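Local coordinates for protein putative translation initiation inhibitor (Salmonella typhimurium, PDB 3GTZ) that is of unknown function but, as a trimeric member of the RutC (YjgF-like) family, may act as a translation initiation inhibitor, at residues T27-N32 against K107-I112. Numbering follows the deposited sequence.
Sequences TGVPEN and KVEIKI
Where strand 23-28 ends, its last residue, G28, pairs with I110 by two backbone hydrogen bonds, the first shell of this contact. G28 N lies 2.7 Å from I110 O along a nearly straight N-H, although the donor sits above the carbonyl plane. The return bond from I110 N to G28 O, 2.9 Å, keeps to the carbonyl plane. Each oxygen also receives a CA-H contact, I110 O from T27 and G28 O from E109. T27 and K111 form the adjoining non-hydrogen-bonded pair, and T27 OG1, anti to its own carbonyl carbon, comes 3.5 Å from K111 CB. The torsion that places OG1 there sets T27 CG2 4.0 Å from E109 CG, and V29 CG1 reaches the same methylene at an equal distance. This is the antiparallel centre of the mixed sheet of the YjgF-like fold, strand 108-115 lying between 23-28 and 62-69. Past G28 the pairing stops: P30 lays the CG and CD carbons of its ring against the carbonyl of V108, each 3.2 Å from V108 O. The two side chains cross obliquely, with P30 CG 4.2 Å from V108 CG1. V108 and P30 both touch Q40 of helix 37-54, while the side-chain amide of Q47 donates a hydrogen bond to V29 O. On the face bearing T27, E109 and K111, a second subunit packs through V93, C95 and D64 of that chain.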
# COMPACT_ATOMS: atom_id res chain seq x y z
N THR A 27 -7.41 -3.52 -7.31
CA THR A 27 -6.18 -4.21 -7.62
C THR A 27 -6.37 -4.94 -8.94
O THR A 27 -7.23 -5.78 -9.06
CB THR A 27 -5.80 -5.23 -6.51
OG1 THR A 27 -5.15 -4.53 -5.42
CG2 THR A 27 -4.84 -6.32 -7.06
N GLY A 28 -5.56 -4.64 -9.94
CA GLY A 28 -5.72 -5.31 -11.21
C GLY A 28 -4.78 -6.48 -11.28
O GLY A 28 -3.62 -6.38 -10.90
N VAL A 29 -5.30 -7.60 -11.76
CA VAL A 29 -4.52 -8.79 -11.96
C VAL A 29 -4.71 -9.27 -13.39
O VAL A 29 -5.74 -8.97 -14.01
CB VAL A 29 -4.91 -9.89 -10.94
CG1 VAL A 29 -5.02 -9.29 -9.54
CG2 VAL A 29 -6.22 -10.53 -11.33
N PRO A 30 -3.71 -9.98 -13.94
CA PRO A 30 -3.79 -10.39 -15.35
C PRO A 30 -4.91 -11.39 -15.72
O PRO A 30 -5.36 -12.17 -14.88
CB PRO A 30 -2.40 -10.98 -15.61
CG PRO A 30 -1.54 -10.46 -14.51
CD PRO A 30 -2.43 -10.38 -13.35
N GLU A 31 -5.37 -11.32 -16.97
CA GLU A 31 -6.38 -12.26 -17.48
C GLU A 31 -5.72 -13.44 -18.20
O GLU A 31 -6.06 -14.58 -17.94
CB GLU A 31 -7.36 -11.54 -18.42
CG GLU A 31 -8.62 -11.02 -17.70
CD GLU A 31 -9.38 -9.91 -18.49
OE1 GLU A 31 -8.92 -9.55 -19.62
OE2 GLU A 31 -10.42 -9.42 -17.97
N ASN A 32 -4.79 -13.16 -19.11
CA ASN A 32 -4.10 -14.19 -19.88
C ASN A 32 -2.84 -14.63 -19.15
O ASN A 32 -1.84 -13.92 -19.11
CB ASN A 32 -3.75 -13.64 -21.28
CG ASN A 32 -3.32 -14.75 -22.29
OD1 ASN A 32 -3.22 -15.96 -21.98
ND2 ASN A 32 -3.06 -14.30 -23.53
N LYS A 107 2.92 -12.09 -14.14
CA LYS A 107 4.19 -11.36 -14.21
C LYS A 107 4.02 -10.01 -13.50
O LYS A 107 4.98 -9.42 -13.04
CB LYS A 107 4.74 -11.20 -15.66
CG LYS A 107 4.37 -12.30 -16.70
CD LYS A 107 4.90 -13.66 -16.44
CE LYS A 107 4.58 -14.66 -17.61
NZ LYS A 107 3.21 -15.36 -17.65
N VAL A 108 2.78 -9.55 -13.37
CA VAL A 108 2.49 -8.20 -12.87
C VAL A 108 1.16 -8.18 -12.11
O VAL A 108 0.29 -9.02 -12.35
CB VAL A 108 2.46 -7.18 -14.03
CG1 VAL A 108 1.46 -7.60 -15.07
CG2 VAL A 108 2.13 -5.82 -13.53
N GLU A 109 1.04 -7.22 -11.20
CA GLU A 109 -0.20 -6.93 -10.51
C GLU A 109 -0.17 -5.42 -10.18
O GLU A 109 0.91 -4.85 -10.01
CB GLU A 109 -0.22 -7.80 -9.27
CG GLU A 109 -1.43 -7.79 -8.42
CD GLU A 109 -1.38 -8.96 -7.42
OE1 GLU A 109 -1.56 -8.71 -6.20
OE2 GLU A 109 -1.10 -10.11 -7.86
N ILE A 110 -1.32 -4.76 -10.13
CA ILE A 110 -1.31 -3.29 -10.03
C ILE A 110 -2.40 -2.75 -9.10
O ILE A 110 -3.59 -2.90 -9.38
CB ILE A 110 -1.49 -2.63 -11.42
CG1 ILE A 110 -0.43 -3.11 -12.43
CG2 ILE A 110 -1.43 -1.13 -11.28
CD1 ILE A 110 -0.57 -2.51 -13.83
N LYS A 111 -2.01 -2.13 -8.00
CA LYS A 111 -3.00 -1.59 -7.08
C LYS A 111 -3.11 -0.09 -7.32
O LYS A 111 -2.13 0.62 -7.54
CB LYS A 111 -2.69 -2.01 -5.61
CG LYS A 111 -2.41 -0.93 -4.63
CD LYS A 111 -2.20 -1.46 -3.16
CE LYS A 111 -2.85 -0.49 -2.09
NZ LYS A 111 -2.59 1.04 -2.28
N ILE A 112 -4.34 0.38 -7.23
CA ILE A 112 -4.78 1.69 -7.69
C ILE A 112 -5.64 2.30 -6.60
O ILE A 112 -6.52 1.62 -6.08
CB ILE A 112 -5.62 1.45 -8.96
CG1 ILE A 112 -4.66 1.21 -10.13
CG2 ILE A 112 -6.63 2.49 -9.23
CD1 ILE A 112 -3.59 2.19 -10.21